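Local coordinates for tetrapyrrole methylase family protein (Chlorobaculum tepidum, PDB 3HH1) that probably catalyses the S-adenosyl-L-methionine-dependent 2'-O-methylation of the ribose of a 16S rRNA cytidine, represented here by the N-terminal part of the enzyme, at residues V11-P14 against D20-F23; E38-T43 against K55-Y60. All coordinates share one frame; numbering follows the deposited sequence.

Contact 1. Residues V11-P14 against D20-F23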
loop_
_atom_site.group_PDB
_atom_site.type_symbol
_atom_site.label_atom_id
_atom_site.label_comp_id
_atom_site.label_asym_id
_atom_site.label_seq_id
_atom_site.Cartn_x
_atom_site.Cartn_y
_atom_site.Cartn_z
ATOM N N VAL A 11 -1.928 -8.517 4.787
ATOM C CA VAL A 11 -2.390 -8.443 6.149
ATOM C C VAL A 11 -1.702 -7.278 6.847
ATOM O O VAL A 11 -0.462 -7.264 6.979
ATOM C CB VAL A 11 -2.103 -9.769 6.888
ATOM C CG1 VAL A 11 -2.719 -9.718 8.278
ATOM C CG2 VAL A 11 -2.647 -10.981 6.075
ATOM N N ALA A 12 -2.482 -6.278 7.270
ATOM C CA ALA A 12 -1.940 -5.121 7.965
ATOM C C ALA A 12 -1.797 -5.454 9.443
ATOM O O ALA A 12 -2.716 -6.009 10.015
ATOM C CB ALA A 12 -2.859 -3.898 7.801
ATOM N N THR A 13 -0.651 -5.149 10.054
ATOM C CA THR A 13 -0.430 -5.524 11.446
ATOM C C THR A 13 -0.014 -4.304 12.244
ATOM O O THR A 13 0.814 -3.546 11.795
ATOM C CB THR A 13 0.620 -6.682 11.611
ATOM O OG1 THR A 13 1.877 -6.312 11.045
ATOM C CG2 THR A 13 0.145 -7.985 10.888
ATOM N N PRO A 14 -0.617 -4.100 13.425
ATOM C CA PRO A 14 -0.270 -2.935 14.283
ATOM C C PRO A 14 1.025 -3.201 15.026
ATOM O O PRO A 14 1.428 -4.365 15.159
ATOM C CB PRO A 14 -1.423 -2.890 15.274
ATOM C CG PRO A 14 -1.790 -4.345 15.450
ATOM C CD PRO A 14 -1.615 -4.973 14.061
ATOM N N ASP A 20 -5.851 -7.150 19.428
ATOM C CA ASP A 20 -7.014 -6.542 18.748
ATOM C C ASP A 20 -7.145 -6.846 17.246
ATOM O O ASP A 20 -8.138 -6.470 16.615
ATOM C CB ASP A 20 -7.062 -5.032 18.993
ATOM C CG ASP A 20 -7.501 -4.700 20.421
ATOM O OD1 ASP A 20 -8.167 -5.549 21.061
ATOM O OD2 ASP A 20 -7.167 -3.601 20.908
HETATM N N MSE A 21 -6.162 -7.533 16.680
HETATM C CA MSE A 21 -6.282 -8.029 15.313
HETATM C C MSE A 21 -7.454 -8.972 15.218
HETATM O O MSE A 21 -7.754 -9.686 16.187
HETATM C CB MSE A 21 -5.034 -8.768 14.896
HETATM C CG MSE A 21 -3.866 -7.831 14.727
HETATM SE SE MSE A 21 -2.275 -8.823 14.084
HETATM C CE MSE A 21 -2.997 -9.752 12.556
ATOM N N THR A 22 -8.105 -8.995 14.058
ATOM C CA THR A 22 -9.224 -9.923 13.894
ATOM C C THR A 22 -8.790 -11.375 13.828
ATOM O O THR A 22 -7.687 -11.737 13.348
ATOM C CB THR A 22 -10.086 -9.613 12.656
ATOM O OG1 THR A 22 -9.308 -9.883 11.485
ATOM C CG2 THR A 22 -10.599 -8.166 12.649
ATOM N N PHE A 23 -9.697 -12.239 14.271
ATOM C CA PHE A 23 -9.481 -13.664 14.137
ATOM C C PHE A 23 -9.127 -14.051 12.708
ATOM O O PHE A 23 -8.206 -14.826 12.452
ATOM C CB PHE A 23 -10.711 -14.441 14.614
ATOM C CG PHE A 23 -10.531 -15.931 14.549
ATOM C CD1 PHE A 23 -9.964 -16.598 15.586
ATOM C CD2 PHE A 23 -10.905 -16.644 13.411
ATOM C CE1 PHE A 23 -9.771 -17.976 15.537
ATOM C CE2 PHE A 23 -10.681 -18.035 13.336
ATOM C CZ PHE A 23 -10.128 -18.679 14.406
#

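Contact 2. Residues E38-T43 against K55-Y60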
loop_
_atom_site.group_PDB
_atom_site.type_symbol
_atom_site.label_atom_id
_atom_site.label_comp_id
_atom_site.label_asym_id
_atom_site.label_seq_id
_atom_site.Cartn_x
_atom_site.Cartn_y
_atom_site.Cartn_z
ATOM N N GLU A 38 8.990 -7.558 5.060
ATOM C CA GLU A 38 10.180 -6.756 4.840
ATOM C C GLU A 38 10.965 -6.617 6.145
ATOM O O GLU A 38 12.175 -6.429 6.135
ATOM C CB GLU A 38 9.783 -5.410 4.209
ATOM C CG GLU A 38 10.916 -4.660 3.585
ATOM C CD GLU A 38 11.288 -3.449 4.374
ATOM O OE1 GLU A 38 10.485 -3.058 5.263
ATOM O OE2 GLU A 38 12.373 -2.887 4.103
ATOM N N ASP A 39 10.280 -6.741 7.265
ATOM C CA ASP A 39 10.885 -6.552 8.585
ATOM C C ASP A 39 10.774 -7.901 9.298
ATOM O O ASP A 39 9.799 -8.158 10.003
ATOM C CB ASP A 39 10.131 -5.410 9.304
ATOM C CG ASP A 39 10.766 -4.999 10.641
ATOM O OD1 ASP A 39 11.559 -5.775 11.237
ATOM O OD2 ASP A 39 10.453 -3.864 11.090
ATOM N N THR A 40 11.757 -8.774 9.097
ATOM C CA THR A 40 11.676 -10.121 9.639
ATOM C C THR A 40 11.645 -10.149 11.164
ATOM O O THR A 40 10.975 -10.978 11.769
ATOM C CB THR A 40 12.850 -10.997 9.198
ATOM O OG1 THR A 40 13.126 -10.776 7.805
ATOM C CG2 THR A 40 12.508 -12.433 9.427
ATOM N N ARG A 41 12.402 -9.257 11.786
ATOM C CA ARG A 41 12.456 -9.217 13.239
ATOM C C ARG A 41 11.091 -8.885 13.850
ATOM O O ARG A 41 10.623 -9.563 14.749
ATOM C CB ARG A 41 13.530 -8.219 13.708
ATOM C CG ARG A 41 14.294 -8.694 14.909
ATOM C CD ARG A 41 15.406 -7.704 15.324
ATOM N NE ARG A 41 16.575 -7.753 14.433
ATOM C CZ ARG A 41 17.622 -6.916 14.487
ATOM N NH1 ARG A 41 17.679 -5.922 15.373
ATOM N NH2 ARG A 41 18.615 -7.066 13.624
ATOM N N ARG A 42 10.446 -7.854 13.332
ATOM C CA ARG A 42 9.130 -7.469 13.792
ATOM C C ARG A 42 8.119 -8.606 13.511
ATOM O O ARG A 42 7.249 -8.933 14.353
ATOM C CB ARG A 42 8.728 -6.141 13.124
ATOM C CG ARG A 42 7.266 -5.752 13.329
ATOM C CD ARG A 42 6.997 -4.288 12.959
ATOM N NE ARG A 42 5.555 -4.053 12.801
ATOM C CZ ARG A 42 4.994 -2.864 12.566
ATOM N NH1 ARG A 42 3.673 -2.777 12.418
ATOM N NH2 ARG A 42 5.739 -1.769 12.481
ATOM N N THR A 43 8.257 -9.254 12.356
ATOM C CA THR A 43 7.320 -10.322 12.001
ATOM C C THR A 43 7.478 -11.548 12.919
ATOM O O THR A 43 6.488 -12.176 13.329
ATOM C CB THR A 43 7.457 -10.713 10.514
ATOM O OG1 THR A 43 7.236 -9.532 9.737
ATOM C CG2 THR A 43 6.398 -11.783 10.108
ATOM N N LYS A 55 6.639 -21.500 10.669
ATOM C CA LYS A 55 6.229 -20.913 9.421
ATOM C C LYS A 55 7.401 -20.594 8.475
ATOM O O LYS A 55 8.421 -20.033 8.887
ATOM C CB LYS A 55 5.482 -19.642 9.750
ATOM C CG LYS A 55 4.735 -18.977 8.636
ATOM C CD LYS A 55 3.636 -19.834 7.972
ATOM C CE LYS A 55 2.498 -20.144 8.878
ATOM N NZ LYS A 55 1.675 -21.247 8.339
ATOM N N ARG A 56 7.244 -20.891 7.202
ATOM C CA ARG A 56 8.256 -20.460 6.202
ATOM C C ARG A 56 8.143 -18.944 6.016
ATOM O O ARG A 56 7.083 -18.427 5.692
ATOM C CB ARG A 56 8.056 -21.149 4.877
ATOM C CG ARG A 56 9.046 -20.771 3.835
ATOM C CD ARG A 56 8.699 -21.325 2.476
ATOM N NE ARG A 56 9.652 -20.817 1.503
ATOM C CZ ARG A 56 9.595 -21.066 0.206
ATOM N NH1 ARG A 56 8.637 -21.824 -0.291
ATOM N NH2 ARG A 56 10.490 -20.537 -0.598
ATOM N N LEU A 57 9.265 -18.255 6.178
ATOM C CA LEU A 57 9.299 -16.803 6.000
ATOM C C LEU A 57 10.036 -16.472 4.725
ATOM O O LEU A 57 11.093 -17.058 4.445
ATOM C CB LEU A 57 10.013 -16.124 7.162
ATOM C CG LEU A 57 9.395 -16.257 8.543
ATOM C CD1 LEU A 57 10.189 -15.352 9.488
ATOM C CD2 LEU A 57 7.882 -15.937 8.537
ATOM N N VAL A 58 9.514 -15.522 3.960
ATOM C CA VAL A 58 10.239 -14.983 2.789
ATOM C C VAL A 58 10.607 -13.537 3.119
ATOM O O VAL A 58 9.741 -12.714 3.312
ATOM C CB VAL A 58 9.379 -15.028 1.525
ATOM C CG1 VAL A 58 10.129 -14.340 0.322
ATOM C CG2 VAL A 58 8.998 -16.492 1.194
ATOM N N SER A 59 11.881 -13.237 3.262
ATOM C CA SER A 59 12.267 -11.941 3.725
ATOM C C SER A 59 12.709 -11.094 2.525
ATOM O O SER A 59 13.572 -11.485 1.753
ATOM C CB SER A 59 13.347 -12.061 4.784
ATOM O OG SER A 59 14.550 -12.417 4.176
ATOM N N TYR A 60 12.069 -9.956 2.374
ATOM C CA TYR A 60 12.332 -9.033 1.303
ATOM C C TYR A 60 13.462 -8.061 1.643
ATOM O O TYR A 60 13.400 -7.375 2.640
ATOM C CB TYR A 60 11.052 -8.257 0.984
ATOM C CG TYR A 60 11.216 -7.318 -0.189
ATOM C CD1 TYR A 60 10.994 -7.773 -1.494
ATOM C CD2 TYR A 60 11.632 -6.013 -0.013
ATOM C CE1 TYR A 60 11.176 -6.941 -2.592
ATOM C CE2 TYR A 60 11.815 -5.159 -1.115
ATOM C CZ TYR A 60 11.570 -5.640 -2.403
ATOM O OH TYR A 60 11.734 -4.841 -3.507
#

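Contact 1. Residues V11-P14 against D20-F23
Met21, modelled as selenomethionine, lays its side chain against Pro14, Thr13 and Val11, tying the end of strand 8-13 to the loop that leads into helix 23-31. This is the first beta-alpha connection of the tetrapyrrole methylase fold's N-terminal part, and the contact is purely apolar. The side chain touches its partners in order from root to end. Its CG packs against the proline, 3.7 Å from Pro14 CD with Pro14 CG next, and the selenium passes the same carbon, with SE 3.9 Å from Pro14 CD. Farther along, the terminal methyl reaches the strand: Met21 CE lies 4.0 Å from Thr13 CG2 and 4.3 Å from Val11 CG1. Val11 and Thr13, two apart, leave the same face of the strand.

The shape of Met21 explains this sequence. An extended middle (chi2 -177°) carries the selenium to the proline, and a bend about the CG-SE bond (chi3 52°) then turns CE down the strand. One shell out, Leu29 of helix 23-31 touches both Met21 and Val11. Val26 of that helix also packs on Met21, while Leu46 of helix 40-49 meets Met21 and Thr13. The selenomethionine side chain thus lies among the end of strand 8-13, helix 23-31 and helix 40-49.

The strand itself is paired through its backbone with strand 82-87, Val11 bonding to Leu84 and Thr86. On the loop side, the residue after Met21 starts the helix: Thr22 is the N-cap, its OG1 bonded to Ala25 N. Thr13 divides its two branches between apolar and polar partners. With chi1 at 58°, CG2 stands beside the backbone N and meets the selenomethionine, while OG1 makes its hydrogen bond to Thr86 O.

Contact 2. Residues E38-T43 against K55-Y60
Thr40, in the first turn of helix 40-49, meets the edge strand 57-59 with both branches. Its methyl, CG2, placed anti to the backbone N, abuts one branch of Leu57, with Leu57 CD1 3.7 Å from Thr40 CG2. Thr40 OG1 approaches Ser59 CB at 3.3 Å, a close packing contact and not a hydrogen bond, while Ser59 OG is bonded to His61 NE2. A second apolar touch lies before the helix, where Glu38 CG comes to the edge of the Tyr60 ring, near its plane and 3.9 Å from Tyr60 CD2. The Glu38 carboxylate is turned 55° from that ring.

The two segments share no hydrogen bond with each other; those within 38-43 shape the helix start. Asp39 is the N-cap, and its OD1 accepts from Arg42 N at 3.2 Å, approached from above the carboxylate plane. Asp39 O receives two donors from one residue, Thr43 N at 3.0 Å and Thr43 OG1 at 2.9 Å.

The contact belongs to the beta-alpha-beta crossover of strand 34-37, helix 40-49 and strand 57-59. Strand 34-37 pairs with the 55-60 segment through Ile35 and Cys37, Thr43 and Leu57 both lean on Ile35, and helix 65-77 receives Val58 and Tyr60.

Contact 1 comes first along the chain and contact 2 follows it, with centres about 16 Å apart; both reach the same parallel sheet. They meet through Arg42, whose NH1 is 3.0 Å from Thr13 O, a weak hydrogen bond, and 3.7 Å from Pro14 C; the guanidinium also forms a salt bridge with Asp87 through NH2. Helix 40-49 is shared by both contacts, as part of contact 2 and as a neighbour of contact 1. In relatives S-adenosyl-L-methionine lies in the cleft between the two domains, and the second domain is missing from this fragment, which holds only the N-terminal part of the enzyme.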